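Side-chain contacts in Sca-family protein (Rickettsia rickettsii, PDB 4LQ8), which probably acts in cell adhesion as a rickettsial surface antigen, the present chain being its N-terminal head region: residues D63-A68 with S160-G165; K67-T72 with K150-T155; S240-K245 with T249-D254; I292-I295 with E300-T303. All blocks are in the same frame, centred on the assembly; numbering follows the deposited sequence.

Overall arrangement
The four contacts run from a helical layer into the mixed sheet of this head region. Contacts 1 and 2 share Lys67 and Ala68 on helix 64-90, their centres about 9 Å apart, and are joined where Ser160 OG probably hydrogen-bonds to Asn154 O. Contact 2 lies about 17 Å, centre to centre, from contact 3, linked by the Lys150-Asp254 salt bridge and a probable hydrogen bond between His153 NE2 and Ser240 OG, in one serine conformer. Contact 3 is about 11 Å from contact 4 by centres; strands 236-245 and 300-304 are neighbours there, with Leu244 O probably bonded to Thr303 N. Contacts 1 and 4, about 27 Å apart by centres, lie on opposite sides of the chain's centre.

Contact 1 of 4, residues D63-A68 with S160-G165; sequences DPITKA and SGYPGG
A light van der Waals contact joins Pro64 and Ile65, in the first turn of helix 64-90, to Tyr162 in the loop that leads from helix 135-155 to strand 167-168. It buries 81 Å² in all, and one tyrosine supplies the whole of the loop's share. In Tyr162 CG is anti to the backbone nitrogen (chi1 -173°), which carries the ring outward to the helix. Its end then meets the proline, with OH 4.1 Å from Pro64 CG, and the two side chains cross at about a right angle. Ile65 approaches the same ring obliquely, its CD1 4.4 Å from Tyr162 CE2. Phe156 completes the cluster: it packs edge-to-face with Tyr162 and touches both Pro64 and Ile65.

The two partners are held by different local devices. Residues 162-165 form a type II beta turn, closed by Gly165 N to Tyr162 O at 2.9 Å, with Gly164 at positive phi; Gly165 CA lies in plane at the edge of the tyrosine ring. On the helix side, Asp63 OD1 accepts from Ile65 N at 3.0 Å and from Thr66 N at 3.3 Å, the two donors arriving from opposite faces of the carboxylate. Asp63 OD2 is hydrogen-bonded to His238, tying the cap to strand 236-245. The arrangement illustrates a classic helix start, an aspartate N-cap followed by proline in the first turn, here flanked by a loop aromatic.

Contact 2 of 4, residues K67-T72 with K150-T155; sequences KAVRET and KNVHNT
Val152 on helix 135-155 is the centre of this helix-helix contact, facing Ala68, Val69 and Thr72 of helix 64-90. The segments run nearly antiparallel, at 154°, with their axes 10.1 Å apart.

The apolar contacts divide between the two valine branches. Val152 CG1 meets Val69 CG2 at 4.1 Å, the side chains crossing at about a right angle, while Val152 CG2 lies 4.2 Å from Ala68 CB. Ala68 and Val152 are the residues whose CA atoms lie nearest across the contact, 6.5 Å apart.

The polar contribution comes from Thr72, whose OG1 packs 3.3 Å from Val152 CG2. With chi1 at 72°, OG1 sits between the backbone nitrogen and carbonyl carbon, a placement from which it also turns back into its own helix and donates to Ala68 O at 2.9 Å. That donor stands above the carbonyl plane, and Thr72 N reaches the same oxygen from the opposite face. The hydroxyl's polar need is thus met within the helix while its flank presses on a methyl.

Charged and aromatic partners extend the contact outward: Arg70 forms a salt bridge with Glu275, and His153 packs edge-to-face with Phe166 and Tyr258. The whole is characteristic of antiparallel helix packing, with small and beta-branched residues at the interface and, here, Val69 also resting on strand 258-265.

Contact 3 of 4, residues S240-K245 with T249-D254; sequences SMVALK and TKPSKD
Bending at chi3 (-84°) folds the Lys245 side chain back over Thr249, so that CE comes 3.2 Å from Thr249 OG1. The polar partner of OG1 is Asp247, in the short turn between the segments. Val242, at chi1 74°, splits its methyls between two residues: CG1 lies 3.8 Å from Lys250 CD, and CG2 is equally far, 3.8 Å, from Pro251 CD, the valine and proline sliding past each other in opposite directions. Lys250 also offers CG to Leu244 CD2 at 3.8 Å. Its ammonium group leads elsewhere, to a salt bridge with Glu29.

The backbones are linked once. Lys245 N donates to Thr249 O at 2.8 Å, nearly straight at 169°, at the point where the chain leaving strand 236-245 doubles back. Farther along the loop, Pro251 CD closes to 3.1 Å from Ala243 O, and the proline also touches Tyr302. The chemistry implies a loop secured in two ways: between these segments one backbone bond is supplemented by contacts among Val242, Leu244, Pro251 and lysine methylenes, while polar ties to Glu29 and Ala30 also anchor it from outside.

Contact 4 of 4, residues I292-I295 with E300-T303; sequences IAYI and EIYT
Tyr294 CB begins the contact close to the opposite strand, 3.3 Å from Tyr302 O and 4.2 Å from Thr303 CG2. Because CG is set between the backbone nitrogen and carbonyl carbon (chi1 79°), the ring then swings toward Ile301. Its CD2 lies 4.0 Å from Ile301 CD1 and its CE2 is equally near that methyl, an oblique approach in which the isoleucine lies diagonally across from the tyrosine. Elsewhere the Tyr294 side chain touches Lys283 of strand 282-285 and Leu208 of strand 206-209.

The framework carrying these side chains is an antiparallel beta hairpin of strands 292-297 and 300-304, part of the mixed sheet. Tyr294 and Thr303 form a non-hydrogen-bonded pair, while Ile295 and Tyr302 form the hydrogen-bonded one: Ile295 N donates to Tyr302 O at 2.9 Å, and Tyr302 N returns to Ile295 O, also at 2.9 Å, with N-H...O angles of 162° and 166°. A CA-H...O contact from Thr303 CA to Ala293 O, 3.3 Å, adds to them.

On the sheet face opposite Tyr294, Ile295 CG1 packs 4.1 Å from Tyr302 CB, and CD1 meets the tyrosine ring obliquely. Thr303 is bonded through its backbone to Leu244 of strand 236-245.

Contact 1 of 4, residues D63-A68 with S160-G165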
loop_
_atom_site.group_PDB
_atom_site.type_symbol
_atom_site.label_atom_id
_atom_site.label_comp_id
_atom_site.label_asym_id
_atom_site.label_seq_id
_atom_site.Cartn_x
_atom_site.Cartn_y
_atom_site.Cartn_z
ATOM N N ASP A 63 -0.628 16.690 5.140
ATOM C CA ASP A 63 -1.995 17.123 4.895
ATOM C C ASP A 63 -3.011 16.123 5.539
ATOM O O ASP A 63 -2.576 15.085 6.060
ATOM C CB ASP A 63 -2.217 17.409 3.390
ATOM C CG ASP A 63 -2.434 16.267 2.420
ATOM O OD1 ASP A 63 -2.993 15.232 2.828
ATOM O OD2 ASP A 63 -2.213 16.473 1.221
ATOM N N PRO A 64 -4.333 16.428 5.569
ATOM C CA PRO A 64 -5.284 15.509 6.239
ATOM C C PRO A 64 -5.414 14.106 5.656
ATOM O O PRO A 64 -5.729 13.194 6.406
ATOM C CB PRO A 64 -6.627 16.262 6.173
ATOM C CG PRO A 64 -6.266 17.671 5.890
ATOM C CD PRO A 64 -5.036 17.616 5.047
ATOM N N ILE A 65 -5.166 13.919 4.345
ATOM C CA ILE A 65 -5.265 12.594 3.728
ATOM C C ILE A 65 -4.112 11.723 4.195
ATOM O O ILE A 65 -4.339 10.605 4.651
ATOM C CB ILE A 65 -5.350 12.651 2.173
ATOM C CG1 ILE A 65 -6.352 13.750 1.649
ATOM C CG2 ILE A 65 -5.617 11.271 1.553
ATOM C CD1 ILE A 65 -7.659 13.853 2.233
ATOM N N THR A 66 -2.875 12.218 4.058
ATOM C CA THR A 66 -1.653 11.516 4.460
ATOM C C THR A 66 -1.755 11.154 5.941
ATOM O O THR A 66 -1.504 10.000 6.293
ATOM C CB THR A 66 -0.435 12.386 4.196
ATOM O OG1 THR A 66 -0.516 12.925 2.876
ATOM C CG2 THR A 66 0.883 11.635 4.396
ATOM N N LYS A 67 -2.186 12.122 6.784
ATOM C CA LYS A 67 -2.354 11.900 8.215
ATOM C C LYS A 67 -3.398 10.788 8.483
ATOM O O LYS A 67 -3.100 9.877 9.248
ATOM C CB LYS A 67 -2.724 13.204 8.942
ATOM C CG LYS A 67 -2.697 13.048 10.476
ATOM C CD LYS A 67 -2.864 14.368 11.182
ATOM C CE LYS A 67 -2.803 14.238 12.689
ATOM N NZ LYS A 67 -2.770 15.564 13.347
ATOM N N ALA A 68 -4.571 10.833 7.814
ATOM C CA ALA A 68 -5.624 9.817 7.970
ATOM C C ALA A 68 -5.124 8.423 7.594
ATOM O O ALA A 68 -5.415 7.462 8.306
ATOM C CB ALA A 68 -6.840 10.172 7.141
ATOM N N SER A 160 -19.462 12.603 0.126
ATOM C CA SER A 160 -19.687 12.905 1.546
ATOM C C SER A 160 -19.729 14.408 1.795
ATOM O O SER A 160 -20.110 14.848 2.889
ATOM C CB SER A 160 -18.592 12.283 2.409
ATOM O OG SER A 160 -18.685 10.867 2.391
ATOM N N GLY A 161 -19.339 15.187 0.794
ATOM C CA GLY A 161 -19.358 16.640 0.915
ATOM C C GLY A 161 -18.005 17.266 1.172
ATOM O O GLY A 161 -17.934 18.458 1.443
ATOM N N TYR A 162 -16.914 16.494 1.086
ATOM C CA TYR A 162 -15.583 17.077 1.284
ATOM C C TYR A 162 -15.167 17.806 -0.015
ATOM O O TYR A 162 -15.122 17.173 -1.088
ATOM C CB TYR A 162 -14.564 16.014 1.727
ATOM C CG TYR A 162 -13.205 16.570 2.103
ATOM C CD1 TYR A 162 -13.007 17.224 3.320
ATOM C CD2 TYR A 162 -12.094 16.359 1.288
ATOM C CE1 TYR A 162 -11.744 17.691 3.694
ATOM C CE2 TYR A 162 -10.833 16.832 1.648
ATOM C CZ TYR A 162 -10.661 17.495 2.852
ATOM O OH TYR A 162 -9.411 17.937 3.217
ATOM N N PRO A 163 -14.969 19.153 0.031
ATOM C CA PRO A 163 -14.602 19.881 -1.200
ATOM C C PRO A 163 -13.269 19.385 -1.740
ATOM O O PRO A 163 -12.332 19.177 -0.962
ATOM C CB PRO A 163 -14.552 21.350 -0.751
ATOM C CG PRO A 163 -15.272 21.387 0.564
ATOM C CD PRO A 163 -14.988 20.060 1.193
ATOM N N GLY A 164 -13.244 19.088 -3.041
ATOM C CA GLY A 164 -12.080 18.534 -3.727
ATOM C C GLY A 164 -11.766 17.115 -3.290
ATOM O O GLY A 164 -10.668 16.602 -3.548
ATOM N N GLY A 165 -12.758 16.468 -2.673
ATOM C CA GLY A 165 -12.655 15.111 -2.140
ATOM C C GLY A 165 -12.536 14.002 -3.160
ATOM O O GLY A 165 -12.636 14.245 -4.368
#

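Contact 2 of 4, residues K67-T72 with K150-T155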
loop_
_atom_site.group_PDB
_atom_site.type_symbol
_atom_site.label_atom_id
_atom_site.label_comp_id
_atom_site.label_asym_id
_atom_site.label_seq_id
_atom_site.Cartn_x
_atom_site.Cartn_y
_atom_site.Cartn_z
ATOM N N LYS A 67 -2.186 12.122 6.784
ATOM C CA LYS A 67 -2.354 11.900 8.215
ATOM C C LYS A 67 -3.398 10.788 8.483
ATOM O O LYS A 67 -3.100 9.877 9.248
ATOM C CB LYS A 67 -2.724 13.204 8.942
ATOM C CG LYS A 67 -2.697 13.048 10.476
ATOM C CD LYS A 67 -2.864 14.368 11.182
ATOM C CE LYS A 67 -2.803 14.238 12.689
ATOM N NZ LYS A 67 -2.770 15.564 13.347
ATOM N N ALA A 68 -4.571 10.833 7.814
ATOM C CA ALA A 68 -5.624 9.817 7.970
ATOM C C ALA A 68 -5.124 8.423 7.594
ATOM O O ALA A 68 -5.415 7.462 8.306
ATOM C CB ALA A 68 -6.840 10.172 7.141
ATOM N N VAL A 69 -4.351 8.310 6.500
ATOM C CA VAL A 69 -3.802 7.017 6.080
ATOM C C VAL A 69 -2.762 6.503 7.115
ATOM O O VAL A 69 -2.736 5.311 7.401
ATOM C CB VAL A 69 -3.294 7.049 4.603
ATOM C CG1 VAL A 69 -2.510 5.789 4.227
ATOM C CG2 VAL A 69 -4.480 7.227 3.653
ATOM N N ARG A 70 -1.945 7.383 7.692
ATOM C CA ARG A 70 -0.988 6.973 8.749
ATOM C C ARG A 70 -1.736 6.490 9.988
ATOM O O ARG A 70 -1.404 5.446 10.541
ATOM C CB ARG A 70 -0.071 8.147 9.134
ATOM C CG ARG A 70 0.933 8.459 8.036
ATOM C CD ARG A 70 1.609 9.786 8.272
ATOM N NE ARG A 70 2.687 9.939 7.303
ATOM C CZ ARG A 70 3.369 11.059 7.084
ATOM N NH1 ARG A 70 3.106 12.155 7.787
ATOM N NH2 ARG A 70 4.318 11.093 6.165
ATOM N N GLU A 71 -2.798 7.214 10.374
ATOM C CA GLU A 71 -3.599 6.891 11.563
ATOM C C GLU A 71 -4.471 5.659 11.437
ATOM O O GLU A 71 -4.752 5.024 12.452
ATOM C CB GLU A 71 -4.500 8.070 11.950
ATOM C CG GLU A 71 -3.728 9.292 12.385
ATOM C CD GLU A 71 -4.601 10.450 12.842
ATOM O OE1 GLU A 71 -5.791 10.498 12.457
ATOM O OE2 GLU A 71 -4.095 11.303 13.600
ATOM N N THR A 72 -4.987 5.379 10.247
ATOM C CA THR A 72 -5.939 4.274 10.067
ATOM C C THR A 72 -5.325 3.037 9.439
ATOM O O THR A 72 -5.855 1.939 9.629
ATOM C CB THR A 72 -7.177 4.722 9.249
ATOM O OG1 THR A 72 -6.784 4.889 7.888
ATOM C CG2 THR A 72 -7.785 5.988 9.764
ATOM N N LYS A 150 -12.228 2.164 4.026
ATOM C CA LYS A 150 -13.623 2.625 3.981
ATOM C C LYS A 150 -13.765 3.947 4.727
ATOM O O LYS A 150 -14.431 4.848 4.231
ATOM C CB LYS A 150 -14.586 1.594 4.611
ATOM C CG LYS A 150 -15.048 0.494 3.669
ATOM C CD LYS A 150 -15.931 -0.528 4.412
ATOM C CE LYS A 150 -16.188 -1.790 3.616
ATOM N NZ LYS A 150 -16.765 -2.873 4.459
ATOM N N ASN A 151 -13.153 4.056 5.912
ATOM C CA ASN A 151 -13.232 5.272 6.718
ATOM C C ASN A 151 -12.505 6.434 6.073
ATOM O O ASN A 151 -13.024 7.539 6.092
ATOM C CB ASN A 151 -12.778 5.026 8.169
ATOM C CG ASN A 151 -13.758 4.159 8.946
ATOM O OD1 ASN A 151 -14.743 3.620 8.418
ATOM N ND2 ASN A 151 -13.512 3.992 10.221
ATOM N N VAL A 152 -11.355 6.183 5.441
ATOM C CA VAL A 152 -10.613 7.236 4.722
ATOM C C VAL A 152 -11.447 7.748 3.536
ATOM O O VAL A 152 -11.671 8.958 3.411
ATOM C CB VAL A 152 -9.183 6.792 4.313
ATOM C CG1 VAL A 152 -8.518 7.808 3.387
ATOM C CG2 VAL A 152 -8.323 6.564 5.550
ATOM N N HIS A 153 -11.904 6.820 2.673
ATOM C CA HIS A 153 -12.718 7.177 1.520
ATOM C C HIS A 153 -14.036 7.830 1.929
ATOM O O HIS A 153 -14.405 8.798 1.293
ATOM C CB HIS A 153 -12.912 5.991 0.568
ATOM C CG HIS A 153 -11.621 5.450 0.015
ATOM N ND1 HIS A 153 -11.458 4.101 -0.239
ATOM C CD2 HIS A 153 -10.474 6.095 -0.308
ATOM C CE1 HIS A 153 -10.223 3.966 -0.691
ATOM N NE2 HIS A 153 -9.589 5.135 -0.740
ATOM N N ASN A 154 -14.700 7.379 3.008
ATOM C CA ASN A 154 -15.940 8.025 3.446
ATOM C C ASN A 154 -15.717 9.399 4.096
ATOM O O ASN A 154 -16.554 10.268 3.911
ATOM C CB ASN A 154 -16.778 7.132 4.364
ATOM C CG ASN A 154 -17.358 5.905 3.695
ATOM O OD1 ASN A 154 -17.484 5.819 2.467
ATOM N ND2 ASN A 154 -17.720 4.912 4.494
ATOM N N THR A 155 -14.610 9.603 4.848
ATOM C CA THR A 155 -14.300 10.889 5.481
ATOM C C THR A 155 -13.946 11.981 4.438
ATOM O O THR A 155 -14.335 13.135 4.604
ATOM C CB THR A 155 -13.176 10.706 6.540
ATOM O OG1 THR A 155 -13.616 9.777 7.525
ATOM C CG2 THR A 155 -12.764 12.009 7.229
#

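Contact 3 of 4, residues S240-K245 with T249-D254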
loop_
_atom_site.group_PDB
_atom_site.type_symbol
_atom_site.label_atom_id
_atom_site.label_comp_id
_atom_site.label_asym_id
_atom_site.label_seq_id
_atom_site.Cartn_x
_atom_site.Cartn_y
_atom_site.Cartn_z
ATOM N N SER A 240 -5.828 6.272 -4.885
ATOM C CA SER A 240 -6.309 5.032 -4.260
ATOM C C SER A 240 -6.676 4.080 -5.374
ATOM O O SER A 240 -7.697 4.269 -6.014
ATOM C CB SER A 240 -7.519 5.294 -3.362
ATOM O OG SER A 240 -7.169 6.026 -2.199
ATOM N N MET A 241 -5.824 3.082 -5.630
ATOM C CA MET A 241 -6.009 2.102 -6.695
ATOM C C MET A 241 -6.443 0.772 -6.114
ATOM O O MET A 241 -5.730 0.169 -5.312
ATOM C CB MET A 241 -4.726 1.992 -7.566
ATOM C CG MET A 241 -4.275 3.347 -8.164
ATOM S SD MET A 241 -5.490 4.124 -9.286
ATOM C CE MET A 241 -4.598 5.582 -9.772
ATOM N N VAL A 242 -7.646 0.344 -6.487
ATOM C CA VAL A 242 -8.245 -0.878 -5.958
ATOM C C VAL A 242 -7.476 -2.153 -6.409
ATOM O O VAL A 242 -6.926 -2.223 -7.520
ATOM C CB VAL A 242 -9.776 -0.937 -6.263
ATOM C CG1 VAL A 242 -10.055 -1.256 -7.745
ATOM C CG2 VAL A 242 -10.491 -1.926 -5.338
ATOM N N ALA A 243 -7.448 -3.142 -5.520
ATOM C CA ALA A 243 -6.871 -4.460 -5.769
ATOM C C ALA A 243 -7.753 -5.152 -6.809
ATOM O O ALA A 243 -8.955 -4.885 -6.854
ATOM C CB ALA A 243 -6.888 -5.263 -4.477
ATOM N N LEU A 244 -7.175 -6.001 -7.659
ATOM C CA LEU A 244 -7.978 -6.717 -8.651
ATOM C C LEU A 244 -8.013 -8.179 -8.279
ATOM O O LEU A 244 -7.005 -8.712 -7.800
ATOM C CB LEU A 244 -7.398 -6.583 -10.074
ATOM C CG LEU A 244 -7.484 -5.221 -10.758
ATOM C CD1 LEU A 244 -6.924 -5.302 -12.165
ATOM C CD2 LEU A 244 -8.923 -4.689 -10.813
ATOM N N LYS A 245 -9.127 -8.853 -8.587
ATOM C CA LYS A 245 -9.270 -10.295 -8.384
ATOM C C LYS A 245 -8.372 -11.041 -9.387
ATOM O O LYS A 245 -7.862 -10.413 -10.322
ATOM C CB LYS A 245 -10.743 -10.716 -8.547
ATOM C CG LYS A 245 -11.677 -10.057 -7.522
ATOM C CD LYS A 245 -13.005 -10.783 -7.406
ATOM C CE LYS A 245 -14.002 -10.369 -8.441
ATOM N NZ LYS A 245 -15.214 -11.231 -8.413
ATOM N N THR A 249 -10.875 -8.583 -12.520
ATOM C CA THR A 249 -12.076 -7.778 -12.243
ATOM C C THR A 249 -11.983 -7.129 -10.849
ATOM O O THR A 249 -11.250 -7.607 -9.974
ATOM C CB THR A 249 -13.370 -8.604 -12.396
ATOM O OG1 THR A 249 -13.352 -9.653 -11.442
ATOM C CG2 THR A 249 -13.542 -9.185 -13.784
ATOM N N LYS A 250 -12.752 -6.061 -10.639
ATOM C CA LYS A 250 -12.760 -5.321 -9.382
ATOM C C LYS A 250 -13.542 -6.052 -8.298
ATOM O O LYS A 250 -14.521 -6.726 -8.611
ATOM C CB LYS A 250 -13.256 -3.877 -9.596
ATOM C CG LYS A 250 -12.294 -3.065 -10.487
ATOM C CD LYS A 250 -12.578 -1.571 -10.551
ATOM C CE LYS A 250 -13.699 -1.175 -11.480
ATOM N NZ LYS A 250 -15.009 -1.126 -10.780
ATOM N N PRO A 251 -13.111 -6.008 -7.019
ATOM C CA PRO A 251 -13.898 -6.687 -5.978
ATOM C C PRO A 251 -15.091 -5.816 -5.577
ATOM O O PRO A 251 -15.201 -4.665 -6.033
ATOM C CB PRO A 251 -12.911 -6.766 -4.815
ATOM C CG PRO A 251 -12.067 -5.536 -4.962
ATOM C CD PRO A 251 -11.967 -5.272 -6.437
ATOM N N SER A 252 -15.953 -6.326 -4.691
ATOM C CA SER A 252 -17.052 -5.497 -4.203
ATOM C C SER A 252 -16.484 -4.496 -3.171
ATOM O O SER A 252 -15.413 -4.735 -2.595
ATOM C CB SER A 252 -18.154 -6.356 -3.579
ATOM O OG SER A 252 -17.667 -7.070 -2.455
ATOM N N LYS A 253 -17.187 -3.378 -2.966
ATOM C CA LYS A 253 -16.852 -2.322 -2.006
ATOM C C LYS A 253 -16.573 -2.885 -0.614
ATOM O O LYS A 253 -15.671 -2.388 0.053
ATOM C CB LYS A 253 -17.999 -1.289 -1.917
ATOM C CG LYS A 253 -17.957 -0.207 -2.985
ATOM C CD LYS A 253 -19.193 0.690 -2.889
ATOM C CE LYS A 253 -19.151 1.885 -3.812
ATOM N NZ LYS A 253 -19.395 1.515 -5.234
ATOM N N ASP A 254 -17.332 -3.919 -0.185
ATOM C CA ASP A 254 -17.194 -4.534 1.146
ATOM C C ASP A 254 -15.914 -5.334 1.373
ATOM O O ASP A 254 -15.527 -5.510 2.523
ATOM C CB ASP A 254 -18.418 -5.404 1.489
ATOM C CG ASP A 254 -19.590 -4.595 2.032
ATOM O OD1 ASP A 254 -19.388 -3.833 3.009
ATOM O OD2 ASP A 254 -20.705 -4.700 1.460
#

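Contact 4 of 4, residues I292-I295 with E300-T303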
loop_
_atom_site.group_PDB
_atom_site.type_symbol
_atom_site.label_atom_id
_atom_site.label_comp_id
_atom_site.label_asym_id
_atom_site.label_seq_id
_atom_site.Cartn_x
_atom_site.Cartn_y
_atom_site.Cartn_z
ATOM N N ILE A 292 4.573 -8.607 -9.962
ATOM C CA ILE A 292 3.400 -7.873 -9.539
ATOM C C ILE A 292 3.122 -8.091 -8.049
ATOM O O ILE A 292 3.313 -9.187 -7.534
ATOM C CB ILE A 292 2.170 -8.154 -10.466
ATOM C CG1 ILE A 292 1.072 -7.049 -10.326
ATOM C CG2 ILE A 292 1.600 -9.558 -10.278
ATOM C CD1 ILE A 292 1.528 -5.573 -10.848
ATOM N N ALA A 293 2.680 -7.031 -7.363
ATOM C CA ALA A 293 2.318 -7.108 -5.953
ATOM C C ALA A 293 1.039 -7.912 -5.854
ATOM O O ALA A 293 0.167 -7.797 -6.712
ATOM C CB ALA A 293 2.071 -5.701 -5.394
ATOM N N TYR A 294 0.932 -8.739 -4.829
ATOM C CA TYR A 294 -0.300 -9.482 -4.567
ATOM C C TYR A 294 -0.479 -9.652 -3.081
ATOM O O TYR A 294 0.480 -9.489 -2.312
ATOM C CB TYR A 294 -0.393 -10.832 -5.340
ATOM C CG TYR A 294 0.398 -11.980 -4.761
ATOM C CD1 TYR A 294 1.697 -12.245 -5.193
ATOM C CD2 TYR A 294 -0.174 -12.850 -3.829
ATOM C CE1 TYR A 294 2.402 -13.355 -4.720
ATOM C CE2 TYR A 294 0.535 -13.940 -3.325
ATOM C CZ TYR A 294 1.815 -14.200 -3.784
ATOM O OH TYR A 294 2.489 -15.289 -3.290
ATOM N N ILE A 295 -1.715 -9.974 -2.683
ATOM C CA ILE A 295 -2.106 -10.208 -1.300
ATOM C C ILE A 295 -3.154 -11.310 -1.273
ATOM O O ILE A 295 -3.908 -11.500 -2.231
ATOM C CB ILE A 295 -2.675 -8.911 -0.599
ATOM C CG1 ILE A 295 -3.817 -8.292 -1.420
ATOM C CG2 ILE A 295 -1.572 -7.861 -0.334
ATOM C CD1 ILE A 295 -4.894 -7.877 -0.703
ATOM N N GLU A 300 -9.011 -14.851 -0.358
ATOM C CA GLU A 300 -8.929 -14.688 -1.815
ATOM C C GLU A 300 -7.632 -13.990 -2.189
ATOM O O GLU A 300 -7.074 -13.242 -1.393
ATOM C CB GLU A 300 -10.127 -13.886 -2.361
ATOM C CG GLU A 300 -11.490 -14.539 -2.171
ATOM C CD GLU A 300 -11.751 -15.753 -3.042
ATOM O OE1 GLU A 300 -12.083 -15.564 -4.232
ATOM O OE2 GLU A 300 -11.618 -16.891 -2.536
ATOM N N ILE A 301 -7.184 -14.189 -3.425
ATOM C CA ILE A 301 -5.983 -13.569 -3.958
ATOM C C ILE A 301 -6.352 -12.345 -4.775
ATOM O O ILE A 301 -7.271 -12.390 -5.575
ATOM C CB ILE A 301 -5.106 -14.590 -4.753
ATOM C CG1 ILE A 301 -4.483 -15.661 -3.801
ATOM C CG2 ILE A 301 -4.032 -13.884 -5.603
ATOM C CD1 ILE A 301 -3.235 -15.194 -2.904
ATOM N N TYR A 302 -5.618 -11.263 -4.571
ATOM C CA TYR A 302 -5.782 -10.034 -5.329
ATOM C C TYR A 302 -4.402 -9.558 -5.715
ATOM O O TYR A 302 -3.456 -9.780 -4.961
ATOM C CB TYR A 302 -6.436 -8.919 -4.481
ATOM C CG TYR A 302 -7.803 -9.265 -3.949
ATOM C CD1 TYR A 302 -8.952 -8.956 -4.668
ATOM C CD2 TYR A 302 -7.956 -9.860 -2.705
ATOM C CE1 TYR A 302 -10.219 -9.272 -4.181
ATOM C CE2 TYR A 302 -9.215 -10.204 -2.220
ATOM C CZ TYR A 302 -10.346 -9.885 -2.949
ATOM O OH TYR A 302 -11.583 -10.222 -2.459
ATOM N N THR A 303 -4.287 -8.860 -6.857
ATOM C CA THR A 303 -3.026 -8.234 -7.225
ATOM C C THR A 303 -3.214 -6.742 -6.983
ATOM O O THR A 303 -4.352 -6.255 -6.990
ATOM C CB THR A 303 -2.627 -8.537 -8.671
ATOM O OG1 THR A 303 -3.635 -8.025 -9.555
ATOM C CG2 THR A 303 -2.390 -10.030 -8.917
#